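Local coordinates for periplasmic binding protein/LacI transcriptional regulator (Alkaliphilus metalliredigens, PDB 3CTP) that probably represses transcription as a LacI-family DNA-binding regulator and binds beta-D-xylulofuranose in a sugar-sensing domain of periplasmic-binding-protein type, at residues A[73-78]-A[139-144]; A[79-84]-A[284-289]; A[150-155]-A[290-295]. All coordinates share one frame; numbering follows the deposited sequence.

Interaction 1 of 3, residues A[73-78]-A[139-144]; sequences PFFNQM and VAFENH. With XLF (beta-D-xylulofuranose), chain C.
Phe141, at the C-terminal end of strand 138-141, pushes its ring into a hollow formed by Phe74, Phe75 and Met78 on the first turns of helix 73-88. Its CG stands anti to the backbone N (chi1 176°), which carries the ring off the sheet toward the helix. Met78 supplies the knob over one face: bent at chi2 and chi3, it lays CE 4.0 Å from the Phe141 ring centroid, almost on the ring normal, in a CH-pi contact, with SD farther off but still above that face as a Met-aromatic partner. The methylene CG of Glu142 covers the opposite face, so the ring is sandwiched. Phe141 CZ meets the edge of the Phe74 ring, 3.8 Å from CE2, while Phe141 CE2 lies 3.8 Å from Phe75 CE1. The helix rings also nest together, Phe74 CD2 sitting over the centre of the Phe75 ring. Flat, thin phenyl groups suit this place because they fill the gap between helix and sheet and still present carbon to the sugar: Phe74 CD2 is 3.5 Å from C1 of the xylulofuranose. A leucine in place of Phe74 would probably open a gap beside Phe141 CZ and sugar C1 and leave the Phe75 ring freer to turn. Next to this wall, Glu142 at the centre of a classic gamma turn extends its carboxylate into the pocket, accepting bonds from sugar O3 at OE1 (2.5 Å) and from O4 at OE2 (2.7 Å). The chemistry is thus divided: hydrocarbon and sulfur join helix to sheet, the Phe74 and Phe75 rings also lining the sugar's C1 end, whereas one acid grips two ring hydroxyls at once, a pairing that probably helps to fix the sugar's orientation.

Interaction 2 of 3, residues A[79-84]-A[284-289]; sequences ASVIEE and QPIEAL. With XLF (beta-D-xylulofuranose), chain C.
Gln284 NE2 is held by two acceptors, Asp267 OD1 and O3 of the bound xylulofuranose, the latter at 3.0 Å with an N-H...O angle of 152°. Its OE1 is hydrogen-bonded to Ser154 OG, so the amide has partners on both ends and its rotation is fixed. Immediately after it, Pro285 centres an inverse gamma turn and takes the N-cap position of helix 286-302, a place where proline's missing N-H is tolerated. This helix packs beside helix 73-88 on one side of the N-terminal sheet in the periplasmic-binding-type fold. Val81 fills the seam between them. Its compact, branched side chain fits where the backbones come close, the CA atoms of Val81 and Glu287 being 6.6 Å apart. Val81 CG2 meets Ile286 CG2 at 3.9 Å, one methyl branch against another, the two side chains crossing at a slant. At the exposed margin Glu287, suited to a place that faces water, starts away from helix 73-88 but bends at chi2 (-82°) to bring its carboxylate back over the valine. OE1 is hydrogen-bonded to the Tyr85 hydroxyl, which steadies the group, while OE2 rests 3.5 Å from Val81 CG1.

Interaction 3 of 3, residues A[150-155]-A[290-295]; sequences ITISSD and AYTIIE
Ile152 and Ile293 press their branched side chains together where strand 151-154 meets helix 286-302. Ile293 CG1 is the bump: it rests 4.0 Å from Ile152 CG2 and is nearly as close to CB, CG1 and CD1, so one methylene is cupped by the whole isoleucine. Thr292 completes this first shell, its CG2 lying 4.1 Å from Ile152 CG2. Threonine suits a buried helix position here because its hydroxyl, OG1, bonds back to the carbonyl of Ala288 one turn earlier, leaving the methyl to face the strand as a hydrocarbon. In Ile152 a chi2 near 89° swings CD1 to within 4.1 Å of Ile293 CG1. Beyond this shell, Leu289 and Leu296, a turn before and a turn after the central pair, also touch Ile152, so it packs along two turns of the helix. The strand itself is fixed on both edges: Ile152 shares backbone hydrogen bonds with Ala140 and Glu142, and Thr151 and Ser153 with Tyr311. On its other flank the helix meets helix 73-88, where Ala290 is small enough to let Val81 and Ile82 approach. Branched aliphatic residues of an interior strand packed against a covering helix are characteristic of the layered alpha/beta subdomain of periplasmic-binding-type sugar sensors.

All three contacts belong to the same sheet-and-helix subdomain. Interactions 1 and 3 are buried and place helices against the neighbouring strands 138-141 and 151-154, which are joined by Ala140 O to Ile152 N at 2.8 Å; interaction 2 lies at the surface and joins the two covering helices. Helix 73-88 serves interactions 1 and 2, helix 286-302 interactions 2 and 3, so Ile286 can touch Phe74, Gln77 and Met78 as well. Chemistry follows place: aromatic and sulfur-containing beside the sugar in interaction 1, aliphatic carbon alone at the touching atoms of interaction 3, and mixed with a carboxylate at the rim in interaction 2. Both interactions 1 and 2 contribute polar groups to the ligand pocket.

Interaction 1 of 3, residues A[73-78]-A[139-144]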
loop_
_atom_site.group_PDB
_atom_site.type_symbol
_atom_site.label_atom_id
_atom_site.label_comp_id
_atom_site.label_asym_id
_atom_site.label_seq_id
_atom_site.Cartn_x
_atom_site.Cartn_y
_atom_site.Cartn_z
ATOM N N PRO A 73 -0.772 -2.250 3.916
ATOM C CA PRO A 73 0.233 -3.157 3.372
ATOM C C PRO A 73 -0.192 -4.599 3.382
ATOM O O PRO A 73 0.106 -5.333 2.454
ATOM C CB PRO A 73 1.424 -2.950 4.324
ATOM C CG PRO A 73 1.344 -1.478 4.611
ATOM C CD PRO A 73 -0.162 -1.251 4.831
ATOM N N PHE A 74 -0.904 -5.030 4.414
ATOM C CA PHE A 74 -1.270 -6.447 4.467
ATOM C C PHE A 74 -2.146 -6.800 3.253
ATOM O O PHE A 74 -1.984 -7.854 2.622
ATOM C CB PHE A 74 -2.066 -6.754 5.757
ATOM C CG PHE A 74 -2.587 -8.176 5.793
ATOM C CD1 PHE A 74 -1.733 -9.211 6.133
ATOM C CD2 PHE A 74 -3.894 -8.450 5.429
ATOM C CE1 PHE A 74 -2.197 -10.541 6.130
ATOM C CE2 PHE A 74 -4.381 -9.766 5.411
ATOM C CZ PHE A 74 -3.515 -10.810 5.762
ATOM N N PHE A 75 -3.081 -5.926 2.906
ATOM C CA PHE A 75 -3.951 -6.278 1.781
ATOM C C PHE A 75 -3.256 -6.153 0.433
ATOM O O PHE A 75 -3.616 -6.885 -0.507
ATOM C CB PHE A 75 -5.254 -5.473 1.790
ATOM C CG PHE A 75 -6.183 -5.912 2.879
ATOM C CD1 PHE A 75 -6.763 -7.179 2.830
ATOM C CD2 PHE A 75 -6.433 -5.093 3.955
ATOM C CE1 PHE A 75 -7.605 -7.620 3.878
ATOM C CE2 PHE A 75 -7.249 -5.535 5.002
ATOM C CZ PHE A 75 -7.848 -6.786 4.952
ATOM N N ASN A 76 -2.304 -5.248 0.303
ATOM C CA ASN A 76 -1.613 -5.280 -0.990
ATOM C C ASN A 76 -0.701 -6.491 -1.118
ATOM O O ASN A 76 -0.555 -7.052 -2.204
ATOM C CB ASN A 76 -0.971 -3.945 -1.395
ATOM C CG ASN A 76 0.109 -3.469 -0.475
ATOM O OD1 ASN A 76 1.155 -4.129 -0.361
ATOM N ND2 ASN A 76 -0.050 -2.222 0.088
ATOM N N GLN A 77 -0.105 -6.957 -0.050
ATOM C CA GLN A 77 0.683 -8.174 -0.137
ATOM C C GLN A 77 -0.200 -9.377 -0.380
ATOM O O GLN A 77 0.119 -10.200 -1.153
ATOM C CB GLN A 77 1.463 -8.407 1.137
ATOM C CG GLN A 77 2.581 -7.387 1.377
ATOM C CD GLN A 77 3.271 -7.568 2.700
ATOM O OE1 GLN A 77 3.015 -6.864 3.629
ATOM N NE2 GLN A 77 4.170 -8.486 2.749
ATOM N N MET A 78 -1.327 -9.432 0.306
ATOM C CA MET A 78 -2.268 -10.527 0.057
ATOM C C MET A 78 -2.705 -10.525 -1.408
ATOM O O MET A 78 -2.782 -11.590 -2.054
ATOM C CB MET A 78 -3.514 -10.402 0.967
ATOM C CG MET A 78 -3.295 -10.974 2.342
ATOM S SD MET A 78 -3.589 -12.786 2.407
ATOM C CE MET A 78 -5.372 -12.636 2.385
ATOM N N VAL A 139 -15.817 -17.168 -2.200
ATOM C CA VAL A 139 -15.232 -17.533 -0.909
ATOM C C VAL A 139 -14.950 -16.241 -0.140
ATOM O O VAL A 139 -14.812 -15.173 -0.753
ATOM C CB VAL A 139 -13.955 -18.364 -1.007
ATOM C CG1 VAL A 139 -14.261 -19.683 -1.720
ATOM C CG2 VAL A 139 -12.826 -17.607 -1.746
ATOM N N ALA A 140 -14.914 -16.328 1.191
ATOM C CA ALA A 140 -14.806 -15.106 2.019
ATOM C C ALA A 140 -13.525 -15.135 2.807
ATOM O O ALA A 140 -13.119 -16.193 3.284
ATOM C CB ALA A 140 -15.968 -15.036 3.004
ATOM N N PHE A 141 -12.872 -13.978 2.925
ATOM C CA PHE A 141 -11.758 -13.814 3.884
ATOM C C PHE A 141 -12.246 -13.111 5.175
ATOM O O PHE A 141 -12.818 -12.009 5.100
ATOM C CB PHE A 141 -10.587 -13.050 3.216
ATOM C CG PHE A 141 -9.427 -12.751 4.154
ATOM C CD1 PHE A 141 -8.667 -13.782 4.694
ATOM C CD2 PHE A 141 -9.105 -11.440 4.483
ATOM C CE1 PHE A 141 -7.586 -13.487 5.559
ATOM C CE2 PHE A 141 -8.034 -11.145 5.348
ATOM C CZ PHE A 141 -7.290 -12.166 5.875
ATOM N N GLU A 142 -12.075 -13.787 6.322
ATOM C CA GLU A 142 -12.419 -13.282 7.671
ATOM C C GLU A 142 -13.872 -13.250 8.068
ATOM O O GLU A 142 -14.268 -13.911 9.041
ATOM C CB GLU A 142 -11.791 -11.918 7.948
ATOM C CG GLU A 142 -10.274 -12.072 8.053
ATOM C CD GLU A 142 -9.555 -10.798 8.482
ATOM O OE1 GLU A 142 -8.343 -10.898 8.805
ATOM O OE2 GLU A 142 -10.191 -9.716 8.496
ATOM N N ASN A 143 -14.661 -12.403 7.405
ATOM C CA ASN A 143 -16.025 -12.229 7.871
ATOM C C ASN A 143 -16.928 -13.253 7.211
ATOM O O ASN A 143 -16.859 -13.467 5.994
ATOM C CB ASN A 143 -16.540 -10.828 7.517
ATOM C CG ASN A 143 -16.020 -9.750 8.441
ATOM O OD1 ASN A 143 -15.223 -9.996 9.343
ATOM N ND2 ASN A 143 -16.488 -8.518 8.212
ATOM N N HIS A 144 -17.786 -13.854 8.022
ATOM C CA HIS A 144 -18.746 -14.840 7.533
ATOM C C HIS A 144 -19.858 -14.131 6.787
ATOM O O HIS A 144 -20.386 -13.130 7.257
ATOM C CB HIS A 144 -19.321 -15.607 8.726
ATOM C CG HIS A 144 -18.325 -16.527 9.357
ATOM N ND1 HIS A 144 -17.392 -16.100 10.279
ATOM C CD2 HIS A 144 -18.082 -17.847 9.162
ATOM C CE1 HIS A 144 -16.615 -17.115 10.624
ATOM N NE2 HIS A 144 -17.012 -18.186 9.961
HETATM O O4 XLF C . -9.317 -7.441 9.663
HETATM C C4 XLF C . -7.986 -7.543 10.176
HETATM C C5 XLF C . -7.574 -6.159 10.656
HETATM O O5 XLF C . -6.609 -5.684 9.712
HETATM C C3 XLF C . -7.002 -7.868 9.064
HETATM O O3 XLF C . -6.519 -9.215 9.160
HETATM C C2 XLF C . -5.912 -6.866 9.326
HETATM O O2 XLF C . -5.070 -7.294 10.416
HETATM C C1 XLF C . -5.083 -6.564 8.094
HETATM O O1 XLF C . -4.152 -5.514 8.396
#

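Interaction 2 of 3, residues A[79-84]-A[284-289]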
loop_
_atom_site.group_PDB
_atom_site.type_symbol
_atom_site.label_atom_id
_atom_site.label_comp_id
_atom_site.label_asym_id
_atom_site.label_seq_id
_atom_site.Cartn_x
_atom_site.Cartn_y
_atom_site.Cartn_z
ATOM N N ALA A 79 -3.014 -9.355 -1.957
ATOM C CA ALA A 79 -3.465 -9.298 -3.354
ATOM C C ALA A 79 -2.354 -9.775 -4.290
ATOM O O ALA A 79 -2.634 -10.455 -5.295
ATOM C CB ALA A 79 -3.869 -7.872 -3.708
ATOM N N SER A 80 -1.106 -9.407 -3.990
ATOM C CA SER A 80 -0.002 -9.865 -4.854
ATOM C C SER A 80 0.115 -11.384 -4.848
ATOM O O SER A 80 0.362 -12.001 -5.886
ATOM C CB SER A 80 1.331 -9.259 -4.399
ATOM O OG SER A 80 1.333 -7.832 -4.601
ATOM N N VAL A 81 -0.013 -11.992 -3.673
ATOM C CA VAL A 81 0.196 -13.440 -3.575
ATOM C C VAL A 81 -1.027 -14.200 -4.096
ATOM O O VAL A 81 -0.903 -15.221 -4.761
ATOM C CB VAL A 81 0.584 -13.844 -2.149
ATOM C CG1 VAL A 81 0.799 -15.345 -2.070
ATOM C CG2 VAL A 81 1.858 -13.085 -1.720
ATOM N N ILE A 82 -2.242 -13.707 -3.812
ATOM C CA ILE A 82 -3.413 -14.324 -4.427
ATOM C C ILE A 82 -3.278 -14.303 -5.955
ATOM O O ILE A 82 -3.626 -15.269 -6.629
ATOM C CB ILE A 82 -4.687 -13.595 -3.995
ATOM C CG1 ILE A 82 -4.939 -13.853 -2.498
ATOM C CG2 ILE A 82 -5.873 -14.094 -4.785
ATOM C CD1 ILE A 82 -6.092 -13.047 -1.883
ATOM N N GLU A 83 -2.771 -13.196 -6.509
ATOM C CA GLU A 83 -2.625 -13.129 -7.963
ATOM C C GLU A 83 -1.701 -14.240 -8.468
ATOM O O GLU A 83 -1.976 -14.873 -9.492
ATOM C CB GLU A 83 -2.135 -11.751 -8.425
ATOM C CG GLU A 83 -1.922 -11.725 -9.948
ATOM C CD GLU A 83 -2.500 -10.508 -10.629
ATOM O OE1 GLU A 83 -3.150 -9.670 -9.960
ATOM O OE2 GLU A 83 -2.326 -10.413 -11.866
ATOM N N GLU A 84 -0.635 -14.510 -7.735
ATOM C CA GLU A 84 0.301 -15.586 -8.126
ATOM C C GLU A 84 -0.382 -16.942 -8.137
ATOM O O GLU A 84 -0.231 -17.735 -9.093
ATOM C CB GLU A 84 1.482 -15.650 -7.155
ATOM C CG GLU A 84 2.398 -14.443 -7.223
ATOM C CD GLU A 84 3.349 -14.453 -8.430
ATOM O OE1 GLU A 84 3.360 -15.426 -9.234
ATOM O OE2 GLU A 84 4.117 -13.479 -8.537
ATOM N N GLN A 284 0.491 -13.399 10.119
ATOM C CA GLN A 284 -0.515 -14.095 9.302
ATOM C C GLN A 284 0.153 -14.736 8.106
ATOM O O GLN A 284 0.955 -14.075 7.416
ATOM C CB GLN A 284 -1.568 -13.112 8.769
ATOM C CG GLN A 284 -2.442 -12.499 9.829
ATOM C CD GLN A 284 -3.729 -11.967 9.230
ATOM O OE1 GLN A 284 -4.560 -12.745 8.782
ATOM N NE2 GLN A 284 -3.925 -10.637 9.264
ATOM N N PRO A 285 -0.130 -16.027 7.860
ATOM C CA PRO A 285 0.633 -16.739 6.830
ATOM C C PRO A 285 0.058 -16.475 5.452
ATOM O O PRO A 285 -0.781 -17.240 4.945
ATOM C CB PRO A 285 0.466 -18.213 7.215
ATOM C CG PRO A 285 -0.878 -18.263 7.935
ATOM C CD PRO A 285 -0.981 -16.922 8.672
ATOM N N ILE A 286 0.480 -15.357 4.858
ATOM C CA ILE A 286 -0.114 -14.902 3.606
ATOM C C ILE A 286 -0.050 -15.976 2.516
ATOM O O ILE A 286 -1.013 -16.171 1.762
ATOM C CB ILE A 286 0.572 -13.590 3.135
ATOM C CG1 ILE A 286 0.172 -12.463 4.107
ATOM C CG2 ILE A 286 0.152 -13.243 1.730
ATOM C CD1 ILE A 286 0.787 -11.070 3.778
ATOM N N GLU A 287 1.084 -16.671 2.400
ATOM C CA GLU A 287 1.170 -17.690 1.345
ATOM C C GLU A 287 0.126 -18.792 1.556
ATOM O O GLU A 287 -0.545 -19.233 0.591
ATOM C CB GLU A 287 2.574 -18.317 1.252
ATOM C CG GLU A 287 3.623 -17.342 0.735
ATOM C CD GLU A 287 3.637 -17.231 -0.772
ATOM O OE1 GLU A 287 3.210 -18.192 -1.453
ATOM O OE2 GLU A 287 4.102 -16.187 -1.280
ATOM N N ALA A 288 0.008 -19.293 2.787
ATOM C CA ALA A 288 -0.997 -20.335 3.051
ATOM C C ALA A 288 -2.424 -19.808 2.861
ATOM O O ALA A 288 -3.302 -20.529 2.356
ATOM C CB ALA A 288 -0.838 -20.904 4.467
ATOM N N LEU A 289 -2.685 -18.577 3.296
ATOM C CA LEU A 289 -4.029 -18.010 3.119
ATOM C C LEU A 289 -4.364 -17.907 1.638
ATOM O O LEU A 289 -5.457 -18.285 1.213
ATOM C CB LEU A 289 -4.104 -16.609 3.727
ATOM C CG LEU A 289 -4.064 -16.584 5.252
ATOM C CD1 LEU A 289 -3.738 -15.158 5.723
ATOM C CD2 LEU A 289 -5.417 -17.048 5.840
HETATM O O4 XLF C . -9.317 -7.441 9.663
HETATM C C4 XLF C . -7.986 -7.543 10.176
HETATM C C5 XLF C . -7.574 -6.159 10.656
HETATM O O5 XLF C . -6.609 -5.684 9.712
HETATM C C3 XLF C . -7.002 -7.868 9.064
HETATM O O3 XLF C . -6.519 -9.215 9.160
HETATM C C2 XLF C . -5.912 -6.866 9.326
HETATM O O2 XLF C . -5.070 -7.294 10.416
HETATM C C1 XLF C . -5.083 -6.564 8.094
HETATM O O1 XLF C . -4.152 -5.514 8.396
#

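Interaction 3 of 3, residues A[150-155]-A[290-295]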
loop_
_atom_site.group_PDB
_atom_site.type_symbol
_atom_site.label_atom_id
_atom_site.label_comp_id
_atom_site.label_asym_id
_atom_site.label_seq_id
_atom_site.Cartn_x
_atom_site.Cartn_y
_atom_site.Cartn_z
ATOM N N ILE A 150 -17.707 -20.564 2.127
ATOM C CA ILE A 150 -16.540 -20.905 2.934
ATOM C C ILE A 150 -15.832 -19.648 3.390
ATOM O O ILE A 150 -15.645 -18.732 2.597
ATOM C CB ILE A 150 -15.537 -21.685 2.092
ATOM C CG1 ILE A 150 -16.121 -23.069 1.744
ATOM C CG2 ILE A 150 -14.187 -21.863 2.865
ATOM C CD1 ILE A 150 -15.284 -23.829 0.681
ATOM N N THR A 151 -15.406 -19.622 4.641
ATOM C CA THR A 151 -14.662 -18.474 5.195
ATOM C C THR A 151 -13.247 -18.941 5.567
ATOM O O THR A 151 -13.073 -19.943 6.303
ATOM C CB THR A 151 -15.363 -17.953 6.476
ATOM O OG1 THR A 151 -16.757 -17.727 6.214
ATOM C CG2 THR A 151 -14.719 -16.666 6.963
ATOM N N ILE A 152 -12.231 -18.228 5.065
ATOM C CA ILE A 152 -10.835 -18.531 5.339
ATOM C C ILE A 152 -10.305 -17.392 6.219
ATOM O O ILE A 152 -10.578 -16.219 5.958
ATOM C CB ILE A 152 -10.008 -18.552 4.007
ATOM C CG1 ILE A 152 -10.535 -19.604 3.006
ATOM C CG2 ILE A 152 -8.525 -18.823 4.281
ATOM C CD1 ILE A 152 -11.677 -19.082 2.019
ATOM N N SER A 153 -9.527 -17.720 7.232
ATOM C CA SER A 153 -9.001 -16.686 8.105
ATOM C C SER A 153 -7.731 -17.147 8.761
ATOM O O SER A 153 -7.426 -18.334 8.701
ATOM C CB SER A 153 -10.053 -16.386 9.161
ATOM O OG SER A 153 -9.645 -15.299 9.974
ATOM N N SER A 154 -6.967 -16.229 9.367
ATOM C CA SER A 154 -5.908 -16.660 10.270
ATOM C C SER A 154 -6.519 -16.994 11.630
ATOM O O SER A 154 -7.675 -16.685 11.881
ATOM C CB SER A 154 -4.852 -15.572 10.461
ATOM O OG SER A 154 -4.156 -15.299 9.236
ATOM N N ASP A 155 -5.726 -17.603 12.509
ATOM C CA ASP A 155 -6.189 -17.945 13.854
ATOM C C ASP A 155 -6.128 -16.721 14.750
ATOM O O ASP A 155 -5.244 -16.552 15.589
ATOM C CB ASP A 155 -5.332 -19.101 14.398
ATOM C CG ASP A 155 -5.849 -19.655 15.690
ATOM O OD1 ASP A 155 -6.863 -19.144 16.232
ATOM O OD2 ASP A 155 -5.177 -20.598 16.171
ATOM N N ALA A 290 -3.423 -17.371 0.850
ATOM C CA ALA A 290 -3.681 -17.161 -0.574
ATOM C C ALA A 290 -3.852 -18.482 -1.294
ATOM O O ALA A 290 -4.740 -18.646 -2.132
ATOM C CB ALA A 290 -2.505 -16.352 -1.189
ATOM N N TYR A 291 -2.969 -19.436 -1.002
ATOM C CA TYR A 291 -3.086 -20.762 -1.576
ATOM C C TYR A 291 -4.465 -21.352 -1.304
ATOM O O TYR A 291 -5.138 -21.883 -2.213
ATOM C CB TYR A 291 -1.996 -21.691 -0.997
ATOM C CG TYR A 291 -2.200 -23.156 -1.332
ATOM C CD1 TYR A 291 -1.771 -23.668 -2.531
ATOM C CD2 TYR A 291 -2.834 -24.009 -0.438
ATOM C CE1 TYR A 291 -1.977 -25.010 -2.856
ATOM C CE2 TYR A 291 -3.026 -25.364 -0.745
ATOM C CZ TYR A 291 -2.590 -25.841 -1.955
ATOM O OH TYR A 291 -2.767 -27.175 -2.269
ATOM N N THR A 292 -4.889 -21.259 -0.054
ATOM C CA THR A 292 -6.131 -21.889 0.387
ATOM C C THR A 292 -7.340 -21.227 -0.267
ATOM O O THR A 292 -8.248 -21.889 -0.729
ATOM C CB THR A 292 -6.201 -21.834 1.919
ATOM O OG1 THR A 292 -5.102 -22.610 2.423
ATOM C CG2 THR A 292 -7.531 -22.412 2.456
ATOM N N ILE A 293 -7.334 -19.891 -0.301
ATOM C CA ILE A 293 -8.451 -19.165 -0.878
ATOM C C ILE A 293 -8.620 -19.584 -2.339
ATOM O O ILE A 293 -9.739 -19.868 -2.803
ATOM C CB ILE A 293 -8.162 -17.654 -0.789
ATOM C CG1 ILE A 293 -8.272 -17.164 0.663
ATOM C CG2 ILE A 293 -9.032 -16.859 -1.746
ATOM C CD1 ILE A 293 -7.721 -15.733 0.897
ATOM N N ILE A 294 -7.505 -19.632 -3.079
ATOM C CA ILE A 294 -7.603 -19.981 -4.493
ATOM C C ILE A 294 -7.967 -21.466 -4.681
ATOM O O ILE A 294 -8.799 -21.815 -5.521
ATOM C CB ILE A 294 -6.301 -19.625 -5.198
ATOM C CG1 ILE A 294 -6.200 -18.105 -5.305
ATOM C CG2 ILE A 294 -6.233 -20.301 -6.575
ATOM C CD1 ILE A 294 -7.286 -17.458 -6.163
ATOM N N GLU A 295 -7.359 -22.352 -3.902
ATOM C CA GLU A 295 -7.690 -23.770 -4.012
ATOM C C GLU A 295 -9.168 -23.988 -3.819
ATOM O O GLU A 295 -9.790 -24.724 -4.582
ATOM C CB GLU A 295 -6.956 -24.589 -2.951
ATOM C CG GLU A 295 -5.511 -24.921 -3.273
ATOM C CD GLU A 295 -5.336 -25.690 -4.569
ATOM O OE1 GLU A 295 -5.908 -26.804 -4.722
ATOM O OE2 GLU A 295 -4.612 -25.179 -5.420
#